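Side-chain contacts in McyG protein (Microcystis aeruginosa PCC 7806, PDB 4R0M), which belongs to the microcystin synthetase and, through its adenylation domain, binds phenylalanyl-adenylate, probably activating an aromatic starter acid for loading onto its carrier domain: residues A[224-229]-A[270-275]; A[218-223]-A[231-236]; A[520-525]-A[549-554]. All coordinates share one frame; numbering follows the deposited sequence.

Overall arrangement
Contacts 1 and 2 are buried in the adenylation domain, and contact 3 lies nearer the surface, its centre about 30 Å from that of contact 1. The first two share helix 227-240: contact 1 uses its N-terminal start, beside the bound adenylate, and contact 2 a turn further along. They also reach neighbouring strands of one sheet, 270-273 and 217-220. Their chemistry differs with place. Contact 1 mixes rings, a helix cap and the ligand, while contact 2 rests on aliphatic packing, with a polar turn closed on the strand side. Contact 3 has none of these elements; it joins a strand end and loop to helix 549-558 through a salt bridge and a hydrogen bond to a backbone carbonyl.

Contact 1. Residues A[224-229]-A[270-275]; sequences LDHVGA and ISWSPN. With FA5 (adenosine-5'-[phenylalaninyl-phosphate]), chain C.
ND1 of His226 takes the N-H of Gly228 at 3.1 Å, a nearly straight bond (169°), and lies 3.7 Å from CH2 of Trp272, close to the plane of the indole. The first bond makes His226 the N-cap of helix 227-240, although the donor sits off the imidazole plane. With CG anti to the backbone N (chi1 -168°), the ring swings over its own helix start, and its other nitrogen, NE2, faces the ligand, donating a weak, bent hydrogen bond to FA5 OP3 at 3.0 Å. Trp272 enters from strand 270-273. CZ3 of the indole comes up obliquely to the helix backbone, 3.5 Å from C of Gly228, and a CB on that glycine would clash with the indole. The CD2 edge of the ligand's phenyl ring tips onto one face of the indole, FA5 CD2 3.3 Å from Trp272 CZ2 and offset toward the rim. Trp272 NE1 is satisfied by Ala304 O, which fixes how the indole is turned. The pocket thus meets its ligand in two ways: the indole face gives the phenyl an apolar wall, and, with ND1 accepting the cap, NE2 is left to present its N-H to the acyl-phosphate oxygen, consistent with the weak bond seen.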
loop_
_atom_site.group_PDB
_atom_site.type_symbol
_atom_site.label_atom_id
_atom_site.label_comp_id
_atom_site.label_asym_id
_atom_site.label_seq_id
_atom_site.Cartn_x
_atom_site.Cartn_y
_atom_site.Cartn_z
ATOM N N LEU A 224 -5.429 7.450 1.130
ATOM C CA LEU A 224 -6.664 6.768 1.508
ATOM C C LEU A 224 -7.231 5.802 0.476
ATOM O O LEU A 224 -8.095 4.995 0.806
ATOM C CB LEU A 224 -7.733 7.787 1.920
ATOM C CG LEU A 224 -7.527 8.575 3.218
ATOM C CD1 LEU A 224 -8.700 9.513 3.433
ATOM C CD2 LEU A 224 -7.367 7.659 4.420
ATOM N N ASP A 225 -6.758 5.878 -0.766
ATOM C CA ASP A 225 -7.244 4.980 -1.820
ATOM C C ASP A 225 -6.693 3.562 -1.689
ATOM O O ASP A 225 -7.233 2.630 -2.280
ATOM C CB ASP A 225 -6.935 5.538 -3.213
ATOM C CG ASP A 225 -5.466 5.829 -3.410
ATOM O OD1 ASP A 225 -5.019 6.917 -2.985
ATOM O OD2 ASP A 225 -4.763 4.975 -3.993
ATOM N N HIS A 226 -5.619 3.401 -0.922
ATOM C CA HIS A 226 -5.011 2.090 -0.729
ATOM C C HIS A 226 -5.715 1.265 0.322
ATOM O O HIS A 226 -6.227 1.800 1.306
ATOM C CB HIS A 226 -3.538 2.233 -0.395
ATOM C CG HIS A 226 -2.778 0.938 -0.472
ATOM N ND1 HIS A 226 -2.601 0.142 0.597
ATOM C CD2 HIS A 226 -2.151 0.306 -1.545
ATOM C CE1 HIS A 226 -1.896 -0.943 0.234
ATOM N NE2 HIS A 226 -1.617 -0.841 -1.079
ATOM N N VAL A 227 -5.726 -0.052 0.117
ATOM C CA VAL A 227 -6.447 -1.000 0.980
ATOM C C VAL A 227 -6.021 -0.977 2.459
ATOM O O VAL A 227 -6.838 -1.228 3.351
ATOM C CB VAL A 227 -6.376 -2.439 0.404
ATOM C CG1 VAL A 227 -4.982 -3.033 0.564
ATOM C CG2 VAL A 227 -7.429 -3.339 1.035
ATOM N N GLY A 228 -4.750 -0.664 2.712
ATOM C CA GLY A 228 -4.218 -0.597 4.070
ATOM C C GLY A 228 -4.774 0.569 4.866
ATOM O O GLY A 228 -4.931 0.480 6.085
ATOM N N ALA A 229 -5.073 1.660 4.166
ATOM C CA ALA A 229 -5.632 2.860 4.776
ATOM C C ALA A 229 -7.154 2.769 4.926
ATOM O O ALA A 229 -7.717 3.287 5.889
ATOM C CB ALA A 229 -5.248 4.089 3.966
ATOM N N ILE A 270 -1.180 1.833 17.330
ATOM C CA ILE A 270 -1.143 1.060 16.085
ATOM C C ILE A 270 -0.830 1.987 14.911
ATOM O O ILE A 270 -1.510 2.997 14.711
ATOM C CB ILE A 270 -2.485 0.336 15.806
ATOM C CG1 ILE A 270 -2.879 -0.580 16.973
ATOM C CG2 ILE A 270 -2.414 -0.455 14.502
ATOM C CD1 ILE A 270 -4.316 -1.058 16.921
ATOM N N SER A 271 0.201 1.643 14.141
ATOM C CA SER A 271 0.549 2.395 12.934
ATOM C C SER A 271 1.214 1.492 11.894
ATOM O O SER A 271 1.454 0.311 12.154
ATOM C CB SER A 271 1.438 3.599 13.267
ATOM O OG SER A 271 1.366 4.568 12.234
ATOM N N TRP A 272 1.505 2.059 10.722
ATOM C CA TRP A 272 2.008 1.285 9.585
ATOM C C TRP A 272 2.697 2.126 8.539
ATOM O O TRP A 272 2.313 3.274 8.287
ATOM C CB TRP A 272 0.867 0.469 8.962
ATOM C CG TRP A 272 1.065 0.078 7.515
ATOM C CD1 TRP A 272 2.039 -0.768 6.981
ATOM C CD2 TRP A 272 0.256 0.496 6.365
ATOM N NE1 TRP A 272 1.894 -0.885 5.623
ATOM C CE2 TRP A 272 0.846 -0.154 5.189
ATOM C CE3 TRP A 272 -0.855 1.316 6.197
ATOM C CZ2 TRP A 272 0.330 0.027 3.915
ATOM C CZ3 TRP A 272 -1.367 1.489 4.906
ATOM C CH2 TRP A 272 -0.788 0.858 3.795
ATOM N N SER A 273 3.740 1.546 7.944
ATOM C CA SER A 273 4.369 2.058 6.725
ATOM C C SER A 273 5.114 0.918 6.028
ATOM O O SER A 273 5.410 -0.103 6.656
ATOM C CB SER A 273 5.337 3.200 7.044
ATOM O OG SER A 273 6.603 2.706 7.451
ATOM N N PRO A 274 5.417 1.077 4.723
ATOM C CA PRO A 274 6.277 0.097 4.060
ATOM C C PRO A 274 7.725 0.245 4.509
ATOM O O PRO A 274 8.063 1.206 5.206
ATOM C CB PRO A 274 6.147 0.451 2.569
ATOM C CG PRO A 274 4.958 1.345 2.472
ATOM C CD PRO A 274 4.928 2.089 3.772
ATOM N N ASN A 275 8.565 -0.701 4.100
ATOM C CA ASN A 275 9.965 -0.743 4.514
ATOM C C ASN A 275 10.756 0.554 4.305
ATOM O O ASN A 275 11.540 0.942 5.176
ATOM C CB ASN A 275 10.684 -1.914 3.843
ATOM C CG ASN A 275 12.101 -2.091 4.348
ATOM O OD1 ASN A 275 12.327 -2.656 5.422
ATOM N ND2 ASN A 275 13.068 -1.603 3.575
HETATM C C FA5 C . -0.364 -3.787 -0.586
HETATM O O FA5 C . 0.704 -3.251 -0.857
HETATM C CA FA5 C . -0.567 -4.427 0.763
HETATM N N FA5 C . 0.579 -5.286 0.940
HETATM C CB FA5 C . -0.594 -3.396 1.902
HETATM C CG FA5 C . -0.648 -3.889 3.353
HETATM C CD1 FA5 C . -0.339 -5.191 3.749
HETATM C CD2 FA5 C . -1.016 -2.978 4.353
HETATM C CE1 FA5 C . -0.406 -5.570 5.096
HETATM C CE2 FA5 C . -1.080 -3.343 5.702
HETATM C CZ FA5 C . -0.774 -4.650 6.077
HETATM P P FA5 C . -1.129 -4.171 -3.168
HETATM O OP1 FA5 C . -0.801 -2.901 -3.906
HETATM O OP2 FA5 C . -2.274 -5.020 -3.658
HETATM O OP3 FA5 C . -1.408 -3.810 -1.609
HETATM O "O5'" FA5 C . 0.214 -5.063 -3.185
HETATM C "C5'" FA5 C . 0.272 -6.377 -2.635
HETATM C "C4'" FA5 C . 1.662 -6.938 -2.896
HETATM O "O4'" FA5 C . 2.676 -6.218 -2.184
HETATM C "C3'" FA5 C . 1.817 -8.372 -2.435
HETATM O "O3'" FA5 C . 1.298 -9.301 -3.386
HETATM C "C2'" FA5 C . 3.316 -8.491 -2.285
HETATM O "O2'" FA5 C . 3.928 -8.761 -3.551
HETATM C "C1'" FA5 C . 3.739 -7.109 -1.832
HETATM N N9 FA5 C . 3.938 -7.131 -0.360
HETATM C C8 FA5 C . 3.074 -6.656 0.556
HETATM N N7 FA5 C . 3.545 -6.819 1.817
HETATM C C5 FA5 C . 4.742 -7.424 1.722
HETATM C C6 FA5 C . 5.786 -7.893 2.668
HETATM N N6 FA5 C . 5.639 -7.746 4.004
HETATM N N1 FA5 C . 6.894 -8.478 2.153
HETATM C C2 FA5 C . 7.057 -8.637 0.823
HETATM N N3 FA5 C . 6.156 -8.231 -0.092
HETATM C C4 FA5 C . 4.997 -7.631 0.285
#

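Contact 2. Residues A[218-223]-A[231-236]; sequences TLNWMP and VFLGIM
Strand 218-220 and helix 231-236 approach to 8.4 Å between axes, running at 128° to each other, and come nearest at Asn220 and Leu233, whose CA atoms are 6.1 Å apart. Leu233 carries the contact. With CG anti to the carbonyl carbon (chi1 -61°) the branch points at the strand, and the two methyls divide over it: CD1 reaches CB of Asn220 at 3.7 Å and also sits by the Leu219 carbonyl, while CD2 slips past Thr218, 3.8 Å from its CB. No hydrogen bond crosses. The amide of Asn220 bonds instead within its own segment. OD1 accepts from N of Met222 (a selenomethionine) at 3.2 Å, an Asx turn with the donor well above the carbonyl plane, and ND2 gives to Met222 O at 2.9 Å. ND2 also bonds His246 ND1, so three bonds hold the buried amide. On the helix, a wider pi-type turn closes where Met236 N bonds Val231 O at 2.9 Å. The contact belongs to the beta-alpha-beta unit of strand 217-220, helix 227-240 and strand 243-246; Leu233 also touches Trp272 of strand 270-273, and Val231 and Ile235 pack on helix 196-210.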
loop_
_atom_site.group_PDB
_atom_site.type_symbol
_atom_site.label_atom_id
_atom_site.label_comp_id
_atom_site.label_asym_id
_atom_site.label_seq_id
_atom_site.Cartn_x
_atom_site.Cartn_y
_atom_site.Cartn_z
ATOM N N THR A 218 -5.172 4.397 16.363
ATOM C CA THR A 218 -4.517 4.112 15.088
ATOM C C THR A 218 -4.111 5.402 14.390
ATOM O O THR A 218 -4.810 6.412 14.486
ATOM C CB THR A 218 -5.410 3.283 14.138
ATOM O OG1 THR A 218 -6.564 4.045 13.766
ATOM C CG2 THR A 218 -5.853 1.978 14.793
ATOM N N LEU A 219 -2.973 5.360 13.699
ATOM C CA LEU A 219 -2.516 6.479 12.877
ATOM C C LEU A 219 -2.092 5.997 11.492
ATOM O O LEU A 219 -1.219 5.133 11.359
ATOM C CB LEU A 219 -1.375 7.243 13.564
ATOM C CG LEU A 219 -0.780 8.471 12.857
ATOM C CD1 LEU A 219 -0.305 9.507 13.862
ATOM C CD2 LEU A 219 0.353 8.096 11.911
ATOM N N ASN A 220 -2.723 6.568 10.469
ATOM C CA ASN A 220 -2.379 6.295 9.084
ATOM C C ASN A 220 -1.818 7.534 8.398
ATOM O O ASN A 220 -2.332 8.641 8.580
ATOM C CB ASN A 220 -3.600 5.800 8.310
ATOM C CG ASN A 220 -3.327 5.651 6.825
ATOM O OD1 ASN A 220 -2.539 4.807 6.406
ATOM N ND2 ASN A 220 -3.978 6.481 6.020
ATOM N N TRP A 221 -0.765 7.343 7.609
ATOM C CA TRP A 221 -0.247 8.424 6.776
ATOM C C TRP A 221 -0.069 8.016 5.336
ATOM O O TRP A 221 0.565 8.722 4.555
ATOM C CB TRP A 221 1.019 9.032 7.372
ATOM C CG TRP A 221 2.198 8.097 7.450
ATOM C CD1 TRP A 221 2.415 7.073 8.368
ATOM C CD2 TRP A 221 3.390 8.097 6.589
ATOM N NE1 TRP A 221 3.613 6.447 8.130
ATOM C CE2 TRP A 221 4.248 7.013 7.079
ATOM C CE3 TRP A 221 3.809 8.847 5.491
ATOM C CZ2 TRP A 221 5.469 6.718 6.486
ATOM C CZ3 TRP A 221 5.043 8.540 4.903
ATOM C CH2 TRP A 221 5.849 7.501 5.388
HETATM N N MSE A 222 -0.651 6.905 4.940
HETATM C CA MSE A 222 -0.673 6.466 3.570
HETATM C C MSE A 222 -1.866 7.011 2.889
HETATM O O MSE A 222 -2.801 7.314 3.556
HETATM C CB MSE A 222 -0.761 4.962 3.499
HETATM C CG MSE A 222 0.493 4.227 3.947
HETATM SE SE MSE A 222 2.180 4.543 3.058
HETATM C CE MSE A 222 2.989 5.606 4.406
ATOM N N PRO A 223 -1.855 7.173 1.589
ATOM C CA PRO A 223 -3.031 7.720 0.901
ATOM C C PRO A 223 -4.259 6.824 1.057
ATOM O O PRO A 223 -4.137 5.600 1.100
ATOM C CB PRO A 223 -2.592 7.802 -0.569
ATOM C CG PRO A 223 -1.380 6.946 -0.675
ATOM C CD PRO A 223 -0.721 6.974 0.669
ATOM N N VAL A 231 -8.992 -0.173 5.125
ATOM C CA VAL A 231 -9.428 -1.300 5.930
ATOM C C VAL A 231 -8.707 -1.372 7.275
ATOM O O VAL A 231 -9.326 -1.131 8.315
ATOM C CB VAL A 231 -9.312 -2.630 5.147
ATOM C CG1 VAL A 231 -9.990 -3.756 5.901
ATOM C CG2 VAL A 231 -9.945 -2.497 3.771
ATOM N N PHE A 232 -7.409 -1.678 7.256
ATOM C CA PHE A 232 -6.630 -1.882 8.483
ATOM C C PHE A 232 -6.605 -0.661 9.406
ATOM O O PHE A 232 -6.685 -0.802 10.628
ATOM C CB PHE A 232 -5.203 -2.352 8.152
ATOM C CG PHE A 232 -4.296 -2.477 9.355
ATOM C CD1 PHE A 232 -4.642 -3.289 10.437
ATOM C CD2 PHE A 232 -3.084 -1.799 9.394
ATOM C CE1 PHE A 232 -3.803 -3.401 11.538
ATOM C CE2 PHE A 232 -2.239 -1.911 10.489
ATOM C CZ PHE A 232 -2.600 -2.713 11.562
ATOM N N LEU A 233 -6.498 0.529 8.823
ATOM C CA LEU A 233 -6.435 1.759 9.613
ATOM C C LEU A 233 -7.626 2.680 9.348
ATOM O O LEU A 233 -7.558 3.888 9.577
ATOM C CB LEU A 233 -5.103 2.482 9.386
ATOM C CG LEU A 233 -3.844 1.696 9.770
ATOM C CD1 LEU A 233 -2.588 2.420 9.310
ATOM C CD2 LEU A 233 -3.783 1.410 11.266
ATOM N N GLY A 234 -8.717 2.087 8.873
ATOM C CA GLY A 234 -9.963 2.801 8.645
ATOM C C GLY A 234 -11.125 2.031 9.233
ATOM O O GLY A 234 -11.554 2.297 10.358
ATOM N N ILE A 235 -11.615 1.057 8.472
ATOM C CA ILE A 235 -12.776 0.251 8.854
ATOM C C ILE A 235 -12.555 -0.551 10.143
ATOM O O ILE A 235 -13.487 -0.714 10.935
ATOM C CB ILE A 235 -13.215 -0.671 7.693
ATOM C CG1 ILE A 235 -13.748 0.169 6.525
ATOM C CG2 ILE A 235 -14.265 -1.679 8.151
ATOM C CD1 ILE A 235 -13.692 -0.524 5.179
HETATM N N MSE A 236 -11.331 -1.033 10.357
HETATM C CA MSE A 236 -10.982 -1.729 11.602
HETATM C C MSE A 236 -11.234 -0.842 12.791
HETATM O O MSE A 236 -11.838 -1.276 13.776
HETATM C CB MSE A 236 -9.537 -2.235 11.615
HETATM C CG MSE A 236 -9.339 -3.161 12.817
HETATM SE SE MSE A 236 -7.523 -3.913 12.914
HETATM C CE MSE A 236 -6.624 -2.311 13.620
#

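Contact 3. Residues A[520-525]-A[549-554]; sequences PLERNL and SSRIQE
This contact probably belongs to the small C-terminal subdomain of the acyl-adenylate-forming fold, where the end of strand 517-520 and the loop that follows are tied to helix 549-558, the last helix of the modelled chain. The tie is an end-on, two-nitrogen salt bridge between Arg551 of the helix and Glu522 of the loop. NH1 reaches OE1 of Glu522 at 2.8 Å, and NH2 reaches OE2 at 3.1 Å. The two bonds are not alike. OE2 is met through its syn lone pair and lies in the guanidinium plane; OE1 is also met on its syn side, but from outside the carboxylate plane, and this bond is the more bent. Accordingly the two flat groups do not lie in one plane but are turned by 46°. Arg551 leaves the helix with CG anti to the backbone N and stays extended until it bends at chi3 (-71°), which brings the guanidinium across to the strand end and loop. There NH1 has a second job: it donates to the backbone O of Pro520 at 3.1 Å, an almost straight bond (164°), with the oxygen in the guanidinium plane and the nitrogen above the carbonyl plane. So one nitrogen bridges a main-chain carbonyl and a carboxylate. Glu494 adds only a long, weak ion pair. Replacing Arg551 by a leucine would probably leave the Glu522 carboxylate without its charged mate and free to turn, and Pro520 O without this donor. Next to the bridge, Ile552 packs on Tyr517, Ile519 and Phe543, so apolar contacts hold the same helix to strand 517-520 and helix 536-545. CD of Arg551 also lies 3.4 Å from O of Pro520, beside the bond from NH1.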
loop_
_atom_site.group_PDB
_atom_site.type_symbol
_atom_site.label_atom_id
_atom_site.label_comp_id
_atom_site.label_asym_id
_atom_site.label_seq_id
_atom_site.Cartn_x
_atom_site.Cartn_y
_atom_site.Cartn_z
ATOM N N PRO A 520 20.588 7.060 -13.320
ATOM C CA PRO A 520 19.985 8.108 -12.499
ATOM C C PRO A 520 18.636 8.529 -13.066
ATOM O O PRO A 520 18.451 8.545 -14.288
ATOM C CB PRO A 520 20.983 9.267 -12.612
ATOM C CG PRO A 520 22.264 8.642 -13.044
ATOM C CD PRO A 520 21.852 7.506 -13.928
ATOM N N LEU A 521 17.702 8.861 -12.181
ATOM C CA LEU A 521 16.365 9.265 -12.590
ATOM C C LEU A 521 15.824 10.437 -11.789
ATOM O O LEU A 521 16.079 10.558 -10.588
ATOM C CB LEU A 521 15.394 8.086 -12.504
ATOM C CG LEU A 521 15.200 7.265 -13.778
ATOM C CD1 LEU A 521 14.462 5.974 -13.462
ATOM C CD2 LEU A 521 14.449 8.071 -14.832
ATOM N N GLU A 522 15.086 11.304 -12.476
ATOM C CA GLU A 522 14.337 12.373 -11.823
ATOM C C GLU A 522 13.236 11.751 -10.971
ATOM O O GLU A 522 12.556 10.817 -11.406
ATOM C CB GLU A 522 13.757 13.368 -12.845
ATOM C CG GLU A 522 13.371 12.780 -14.198
ATOM C CD GLU A 522 14.558 12.609 -15.140
ATOM O OE1 GLU A 522 14.826 11.457 -15.546
ATOM O OE2 GLU A 522 15.224 13.619 -15.471
ATOM N N ARG A 523 13.087 12.271 -9.754
ATOM C CA ARG A 523 12.168 11.722 -8.749
ATOM C C ARG A 523 10.755 11.516 -9.286
ATOM O O ARG A 523 10.107 10.520 -8.965
ATOM C CB ARG A 523 12.126 12.617 -7.502
ATOM C CG ARG A 523 13.489 12.941 -6.904
ATOM C CD ARG A 523 13.388 13.706 -5.590
ATOM N NE ARG A 523 12.622 14.949 -5.704
ATOM C CZ ARG A 523 11.449 15.174 -5.113
ATOM N NH1 ARG A 523 10.889 14.246 -4.346
ATOM N NH2 ARG A 523 10.835 16.338 -5.283
ATOM N N ASN A 524 10.303 12.452 -10.121
ATOM C CA ASN A 524 8.951 12.438 -10.682
ATOM C C ASN A 524 8.701 11.345 -11.722
ATOM O O ASN A 524 7.553 11.098 -12.098
ATOM C CB ASN A 524 8.611 13.810 -11.283
ATOM C CG ASN A 524 8.499 14.907 -10.235
ATOM O OD1 ASN A 524 8.868 14.725 -9.072
ATOM N ND2 ASN A 524 7.990 16.063 -10.651
ATOM N N LEU A 525 9.769 10.699 -12.184
ATOM C CA LEU A 525 9.656 9.684 -13.231
ATOM C C LEU A 525 9.833 8.247 -12.735
ATOM O O LEU A 525 9.642 7.298 -13.502
ATOM C CB LEU A 525 10.615 9.986 -14.394
ATOM C CG LEU A 525 10.123 10.824 -15.590
ATOM C CD1 LEU A 525 9.018 10.109 -16.364
ATOM C CD2 LEU A 525 9.682 12.231 -15.190
ATOM N N SER A 549 18.287 4.998 -22.974
ATOM C CA SER A 549 19.397 4.813 -23.923
ATOM C C SER A 549 20.248 6.070 -24.117
ATOM O O SER A 549 21.474 5.988 -24.207
ATOM C CB SER A 549 18.878 4.313 -25.270
ATOM O OG SER A 549 18.343 3.007 -25.148
ATOM N N SER A 550 19.586 7.223 -24.163
ATOM C CA SER A 550 20.252 8.516 -24.301
ATOM C C SER A 550 21.114 8.834 -23.081
ATOM O O SER A 550 22.284 9.209 -23.219
ATOM C CB SER A 550 19.223 9.629 -24.517
ATOM O OG SER A 550 19.853 10.894 -24.607
ATOM N N ARG A 551 20.524 8.684 -21.895
ATOM C CA ARG A 551 21.220 8.923 -20.633
ATOM C C ARG A 551 22.363 7.926 -20.437
ATOM O O ARG A 551 23.446 8.308 -19.995
ATOM C CB ARG A 551 20.236 8.871 -19.458
ATOM C CG ARG A 551 20.792 9.415 -18.151
ATOM C CD ARG A 551 19.684 9.805 -17.188
ATOM N NE ARG A 551 18.970 11.001 -17.632
ATOM C CZ ARG A 551 17.982 11.585 -16.962
ATOM N NH1 ARG A 551 17.569 11.093 -15.800
ATOM N NH2 ARG A 551 17.403 12.670 -17.458
ATOM N N ILE A 552 22.113 6.660 -20.781
ATOM C CA ILE A 552 23.131 5.604 -20.727
ATOM C C ILE A 552 24.365 5.982 -21.552
ATOM O O ILE A 552 25.490 5.932 -21.049
ATOM C CB ILE A 552 22.564 4.234 -21.181
ATOM C CG1 ILE A 552 21.621 3.671 -20.108
ATOM C CG2 ILE A 552 23.687 3.242 -21.472
ATOM C CD1 ILE A 552 20.701 2.569 -20.591
ATOM N N GLN A 553 24.141 6.375 -22.806
ATOM C CA GLN A 553 25.220 6.811 -23.691
ATOM C C GLN A 553 25.935 8.037 -23.126
ATOM O O GLN A 553 27.165 8.083 -23.099
ATOM C CB GLN A 553 24.697 7.092 -25.106
ATOM C CG GLN A 553 24.233 5.857 -25.870
ATOM C CD GLN A 553 25.328 4.819 -26.054
ATOM O OE1 GLN A 553 26.392 5.108 -26.607
ATOM N NE2 GLN A 553 25.068 3.598 -25.593
ATOM N N GLU A 554 25.149 9.009 -22.660
ATOM C CA GLU A 554 25.662 10.251 -22.078
ATOM C C GLU A 554 26.581 9.996 -20.878
ATOM O O GLU A 554 27.630 10.637 -20.747
ATOM C CB GLU A 554 24.498 11.162 -21.673
ATOM C CG GLU A 554 24.906 12.560 -21.226
ATOM C CD GLU A 554 23.780 13.315 -20.538
ATOM O OE1 GLU A 554 22.846 12.670 -20.013
ATOM O OE2 GLU A 554 23.834 14.564 -20.512
#